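Local coordinates for protein probable uracil-DNA glycosylase (Acanthamoeba polyphaga mimivirus, PDB 5X55) that is probably a uracil-DNA glycosylase of the UDG-like superfamily, an alpha/beta protein built round a four-stranded parallel sheet, at residues Ser155-Lys160 / Ala269-Ser274; His298-Cys303 / Met328-Tyr333. One frame throughout, in Å; residues are numbered along the deposited sequence.

Overall arrangement
Following the chain from the N terminus, interaction 1 opens at the end of helix 146-159 and closes 108 residues later at 269-274, where helix 273-286 starts. The loop it closes holds strands 185-189 and 251-255 of the central parallel sheet, so the C-terminal end of helix 146-159 is joined to the start of helix 273-286. Strand 291-295 then leads into interaction 2, which closes a shorter loop of 24 residues containing edge strand 312-316 and ties helix 297-303 to the hairpin strand 328-332. The two contacts lie in series, neither nested nor crossed, with centres about 25 Å apart and nearest atoms about 5 Å apart without touching.

Interaction 1: Ser155-Lys160 / Ala269-Ser274; sequences SSYLEK and ARTWES
Tyr-157, near the end of helix 146-159, and Thr-271, just before helix 273-286, meet hydroxyl to hydroxyl although their CA atoms are 11.3 Å apart. Along 269-274, Arg-270 begins a type I beta turn that ends at Glu-273, closed by the backbone bond from Glu-273 N to Arg-270 O and accompanied by a long salt bridge, Arg-270 NE to Glu-273 OE1, 3.6 Å. Thr-271, second in this turn, carries the contact: with chi1 -57° its OG1 lies anti to the carbonyl carbon, and Tyr-157 OH and Thr-271 OG1 are 3.0 Å apart in a hydrogen bond that either could donate. Thr-271 OG1 lies at the edge of the Tyr-157 ring, near its plane. Threonine suits this place by combining that hydroxyl with a side chain that also touches Leu-150 of helix 146-159. Tyrosine suits its own because its long, rigid side chain covers most of the distance between the backbones; the ring also stacks with His-268. Trp-272 follows as N-cap residue; its indole packs on Leu-150 and Leu-154, while NE1 bonds to Thr-259. One hydroxyl pair burying little surface implies a directional, polar link, beside the apolar packing of Trp-272 on the same helix.

Interaction 2: His298-Cys303 / Met328-Tyr333; sequences HAHKLC and MTSMSY
His-300 of helix 297-303 and Ser-330 of strand 328-332 make the one hydrogen bond of this contact. His-300 ND1 lies 2.6 Å from Ser-330 OG, and the bond is nearly straight at 171°; either group could be the donor. The serine oxygen sits at the edge of the imidazole and in its plane. Both side chains start out with the outer atom anti to the backbone N (His-300 chi1 -179°, Ser-330 chi1 180°), which extends them across the 7.4 Å that separates their CA atoms. A small hydroxyl suits the strand position, since the larger imidazole already fills most of that distance. Tyr-342, from the neighbouring strand 338-342, meets the histidine edge-to-face.

Van der Waals packing forms the outer part. The aliphatic portion of Lys-301 crosses the phenol end of Tyr-333 at a slant, with Lys-301 CD 3.4 Å from Tyr-333 OH and Lys-301 CG 4.1 Å from Tyr-333 CE2. Bends at chi3 and chi4 then carry the ammonium group off, leaving methylene groups against the ring. One face of the Tyr-333 ring is covered by Met-331 of the preceding strand, whose CG sits 3.9 Å above the plane over the ring centre.

Backbone polar groups of the strand end are held by Gln-304, whose amide bonds to Met-331 O and Tyr-333 N. The strand itself pairs with 338-342 in an antiparallel hairpin.

A buried, short and straight imidazole-hydroxyl bond, flanked by methylene and aromatic groups nearer the surface, implies that the bond gives the contact between helix and hairpin its direction, while the packing of Lys-301 on Tyr-333 adds a looser apolar contact.

Interaction 1: Ser155-Lys160 / Ala269-Ser274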
loop_
_atom_site.group_PDB
_atom_site.type_symbol
_atom_site.label_atom_id
_atom_site.label_comp_id
_atom_site.label_asym_id
_atom_site.label_seq_id
_atom_site.Cartn_x
_atom_site.Cartn_y
_atom_site.Cartn_z
ATOM N N SER A 155 20.469 1.468 -6.386
ATOM C CA SER A 155 21.707 0.766 -6.726
ATOM C C SER A 155 22.775 0.999 -5.669
ATOM O O SER A 155 23.548 0.088 -5.345
ATOM C CB SER A 155 22.226 1.210 -8.096
ATOM O OG SER A 155 21.393 0.760 -9.151
ATOM N N SER A 156 22.830 2.212 -5.113
ATOM C CA SER A 156 23.806 2.494 -4.064
ATOM C C SER A 156 23.497 1.710 -2.796
ATOM O O SER A 156 24.420 1.243 -2.120
ATOM C CB SER A 156 23.880 4.003 -3.789
ATOM O OG SER A 156 22.896 4.440 -2.867
ATOM N N TYR A 157 22.209 1.519 -2.462
ATOM C CA TYR A 157 21.888 0.653 -1.324
ATOM C C TYR A 157 22.350 -0.778 -1.574
ATOM O O TYR A 157 22.801 -1.464 -0.650
ATOM C CB TYR A 157 20.385 0.645 -1.019
ATOM C CG TYR A 157 19.719 1.978 -0.762
ATOM C CD1 TYR A 157 20.429 3.077 -0.285
ATOM C CD2 TYR A 157 18.365 2.134 -1.005
ATOM C CE1 TYR A 157 19.773 4.309 -0.057
ATOM C CE2 TYR A 157 17.714 3.342 -0.792
ATOM C CZ TYR A 157 18.405 4.421 -0.317
ATOM O OH TYR A 157 17.704 5.605 -0.114
ATOM N N LEU A 158 22.220 -1.263 -2.810
ATOM C CA LEU A 158 22.717 -2.610 -3.096
ATOM C C LEU A 158 24.235 -2.695 -3.018
ATOM O O LEU A 158 24.773 -3.742 -2.624
ATOM C CB LEU A 158 22.265 -3.079 -4.473
ATOM C CG LEU A 158 21.088 -4.034 -4.397
ATOM C CD1 LEU A 158 19.857 -3.220 -4.043
ATOM C CD2 LEU A 158 20.910 -4.820 -5.704
ATOM N N GLU A 159 24.940 -1.621 -3.412
ATOM C CA GLU A 159 26.401 -1.610 -3.317
ATOM C C GLU A 159 26.879 -1.692 -1.872
ATOM O O GLU A 159 27.916 -2.309 -1.602
ATOM C CB GLU A 159 26.980 -0.381 -4.020
ATOM C CG GLU A 159 27.373 -0.635 -5.478
ATOM C CD GLU A 159 28.594 -1.542 -5.608
ATOM O OE1 GLU A 159 28.424 -2.773 -5.747
ATOM O OE2 GLU A 159 29.731 -1.017 -5.558
ATOM N N LYS A 160 26.138 -1.109 -0.934
ATOM C CA LYS A 160 26.457 -1.244 0.481
ATOM C C LYS A 160 25.887 -2.509 1.105
ATOM O O LYS A 160 25.962 -2.655 2.329
ATOM C CB LYS A 160 25.958 -0.030 1.258
ATOM C CG LYS A 160 26.400 1.276 0.653
ATOM C CD LYS A 160 25.879 2.452 1.438
ATOM C CE LYS A 160 26.673 3.712 1.108
ATOM N NZ LYS A 160 26.307 4.850 2.004
ATOM N N ALA A 269 12.146 7.119 3.350
ATOM C CA ALA A 269 10.943 7.942 3.286
ATOM C C ALA A 269 11.026 9.031 2.215
ATOM O O ALA A 269 9.996 9.420 1.668
ATOM C CB ALA A 269 10.667 8.560 4.656
ATOM N N ARG A 270 12.213 9.560 1.917
ATOM C CA ARG A 270 12.297 10.566 0.860
ATOM C C ARG A 270 12.381 9.914 -0.511
ATOM O O ARG A 270 11.880 10.474 -1.495
ATOM C CB ARG A 270 13.516 11.479 1.054
ATOM C CG ARG A 270 13.575 12.295 2.346
ATOM C CD ARG A 270 12.827 13.620 2.242
ATOM N NE ARG A 270 11.678 13.621 3.146
ATOM C CZ ARG A 270 11.692 14.095 4.390
ATOM N NH1 ARG A 270 12.812 14.657 4.902
ATOM N NH2 ARG A 270 10.576 14.009 5.125
ATOM N N THR A 271 12.955 8.712 -0.560
ATOM C CA THR A 271 13.308 8.040 -1.810
ATOM C C THR A 271 12.156 7.962 -2.812
ATOM O O THR A 271 12.361 8.189 -4.007
ATOM C CB THR A 271 13.826 6.645 -1.465
ATOM O OG1 THR A 271 14.935 6.788 -0.568
ATOM C CG2 THR A 271 14.260 5.888 -2.706
ATOM N N TRP A 272 10.936 7.670 -2.356
ATOM C CA TRP A 272 9.843 7.350 -3.277
ATOM C C TRP A 272 8.807 8.458 -3.442
ATOM O O TRP A 272 7.791 8.231 -4.120
ATOM C CB TRP A 272 9.138 6.070 -2.829
ATOM C CG TRP A 272 10.029 4.863 -2.900
ATOM C CD1 TRP A 272 10.836 4.379 -1.917
ATOM C CD2 TRP A 272 10.195 3.992 -4.026
ATOM N NE1 TRP A 272 11.498 3.260 -2.362
ATOM C CE2 TRP A 272 11.127 3.012 -3.660
ATOM C CE3 TRP A 272 9.649 3.959 -5.319
ATOM C CZ2 TRP A 272 11.518 1.994 -4.530
ATOM C CZ3 TRP A 272 10.041 2.956 -6.184
ATOM C CH2 TRP A 272 10.958 1.984 -5.786
ATOM N N GLU A 273 9.040 9.647 -2.870
ATOM C CA GLU A 273 7.985 10.658 -2.774
ATOM C C GLU A 273 7.518 11.120 -4.151
ATOM O O GLU A 273 6.312 11.288 -4.380
ATOM C CB GLU A 273 8.461 11.861 -1.937
ATOM C CG GLU A 273 8.600 11.588 -0.418
ATOM C CD GLU A 273 8.952 12.833 0.427
ATOM O OE1 GLU A 273 9.810 13.659 0.027
ATOM O OE2 GLU A 273 8.356 12.983 1.514
ATOM N N SER A 274 8.450 11.329 -5.087
ATOM C CA SER A 274 8.026 11.789 -6.403
ATOM C C SER A 274 7.330 10.673 -7.177
ATOM O O SER A 274 6.373 10.926 -7.916
ATOM C CB SER A 274 9.222 12.325 -7.197
ATOM O OG SER A 274 9.844 13.378 -6.498
#

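Interaction 2: His298-Cys303 / Met328-Tyr333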
loop_
_atom_site.group_PDB
_atom_site.type_symbol
_atom_site.label_atom_id
_atom_site.label_comp_id
_atom_site.label_asym_id
_atom_site.label_seq_id
_atom_site.Cartn_x
_atom_site.Cartn_y
_atom_site.Cartn_z
ATOM N N HIS A 298 -0.108 11.296 7.692
ATOM C CA HIS A 298 0.692 11.160 6.479
ATOM C C HIS A 298 -0.163 10.760 5.268
ATOM O O HIS A 298 -0.085 11.378 4.195
ATOM C CB HIS A 298 1.799 10.131 6.725
ATOM C CG HIS A 298 2.572 9.807 5.495
ATOM N ND1 HIS A 298 3.510 10.666 4.967
ATOM C CD2 HIS A 298 2.484 8.764 4.637
ATOM C CE1 HIS A 298 3.997 10.147 3.852
ATOM N NE2 HIS A 298 3.395 8.992 3.633
ATOM N N ALA A 299 -0.984 9.718 5.418
ATOM C CA ALA A 299 -1.869 9.322 4.323
ATOM C C ALA A 299 -2.823 10.458 3.959
ATOM O O ALA A 299 -3.144 10.660 2.781
ATOM C CB ALA A 299 -2.635 8.053 4.707
ATOM N N HIS A 300 -3.251 11.234 4.960
ATOM C CA HIS A 300 -4.174 12.340 4.730
ATOM C C HIS A 300 -3.522 13.457 3.921
ATOM O O HIS A 300 -4.144 14.024 2.998
ATOM C CB HIS A 300 -4.665 12.868 6.073
ATOM C CG HIS A 300 -5.642 13.991 5.945
ATOM N ND1 HIS A 300 -5.534 15.161 6.664
ATOM C CD2 HIS A 300 -6.739 14.127 5.162
ATOM C CE1 HIS A 300 -6.535 15.960 6.346
ATOM N NE2 HIS A 300 -7.282 15.356 5.440
ATOM N N LYS A 301 -2.276 13.795 4.262
ATOM C CA LYS A 301 -1.528 14.719 3.423
ATOM C C LYS A 301 -1.508 14.219 1.994
ATOM O O LYS A 301 -1.841 14.959 1.061
ATOM C CB LYS A 301 -0.106 14.903 3.946
ATOM C CG LYS A 301 0.792 15.616 2.929
ATOM C CD LYS A 301 2.047 16.198 3.572
ATOM C CE LYS A 301 3.082 15.116 3.882
ATOM N NZ LYS A 301 3.545 14.438 2.640
ATOM N N LEU A 302 -1.171 12.941 1.799
ATOM C CA LEU A 302 -1.125 12.446 0.423
ATOM C C LEU A 302 -2.486 12.552 -0.255
ATOM O O LEU A 302 -2.562 12.878 -1.441
ATOM C CB LEU A 302 -0.633 11.005 0.387
ATOM C CG LEU A 302 0.819 10.806 0.755
ATOM C CD1 LEU A 302 1.146 9.364 0.491
ATOM C CD2 LEU A 302 1.710 11.729 -0.054
ATOM N N CYS A 303 -3.572 12.261 0.466
ATOM C CA CYS A 303 -4.898 12.304 -0.151
ATOM C C CYS A 303 -5.371 13.720 -0.445
ATOM O O CYS A 303 -6.363 13.894 -1.166
ATOM C CB CYS A 303 -5.914 11.594 0.735
ATOM S SG CYS A 303 -5.693 9.776 0.733
ATOM N N MET A 328 -7.462 12.225 15.596
ATOM C CA MET A 328 -6.217 12.645 14.974
ATOM C C MET A 328 -6.344 14.103 14.578
ATOM O O MET A 328 -7.413 14.539 14.148
ATOM C CB MET A 328 -5.898 11.806 13.730
ATOM C CG MET A 328 -5.104 12.557 12.681
ATOM S SD MET A 328 -5.019 11.693 11.123
ATOM C CE MET A 328 -6.424 12.288 10.200
ATOM N N THR A 329 -5.258 14.851 14.704
ATOM C CA THR A 329 -5.208 16.213 14.197
ATOM C C THR A 329 -4.287 16.260 12.983
ATOM O O THR A 329 -3.167 15.747 13.022
ATOM C CB THR A 329 -4.755 17.180 15.291
ATOM O OG1 THR A 329 -5.746 17.194 16.326
ATOM C CG2 THR A 329 -4.650 18.559 14.742
ATOM N N SER A 330 -4.773 16.842 11.897
ATOM C CA SER A 330 -4.040 16.807 10.645
ATOM C C SER A 330 -4.208 18.125 9.910
ATOM O O SER A 330 -5.301 18.704 9.887
ATOM C CB SER A 330 -4.519 15.652 9.767
ATOM O OG SER A 330 -3.815 15.618 8.546
ATOM N N MET A 331 -3.121 18.571 9.286
ATOM C CA MET A 331 -3.115 19.845 8.584
ATOM C C MET A 331 -4.020 19.763 7.363
ATOM O O MET A 331 -3.880 18.869 6.522
ATOM C CB MET A 331 -1.691 20.218 8.185
ATOM C CG MET A 331 -1.582 21.545 7.441
ATOM S SD MET A 331 -2.292 22.953 8.327
ATOM C CE MET A 331 -1.052 23.214 9.598
ATOM N N SER A 332 -4.979 20.667 7.293
ATOM C CA SER A 332 -5.870 20.775 6.149
ATOM C C SER A 332 -5.344 21.922 5.313
ATOM O O SER A 332 -5.433 23.092 5.715
ATOM C CB SER A 332 -7.315 21.011 6.577
ATOM O OG SER A 332 -8.165 20.995 5.446
ATOM N N TYR A 333 -4.755 21.573 4.176
ATOM C CA TYR A 333 -4.085 22.530 3.316
ATOM C C TYR A 333 -5.098 23.351 2.523
ATOM O O TYR A 333 -6.293 23.042 2.453
ATOM C CB TYR A 333 -3.130 21.805 2.372
ATOM C CG TYR A 333 -2.015 21.059 3.076
ATOM C CD1 TYR A 333 -0.802 21.689 3.344
ATOM C CD2 TYR A 333 -2.167 19.722 3.466
ATOM C CE1 TYR A 333 0.229 21.028 3.990
ATOM C CE2 TYR A 333 -1.127 19.045 4.114
ATOM C CZ TYR A 333 0.072 19.716 4.369
ATOM O OH TYR A 333 1.128 19.083 5.007
#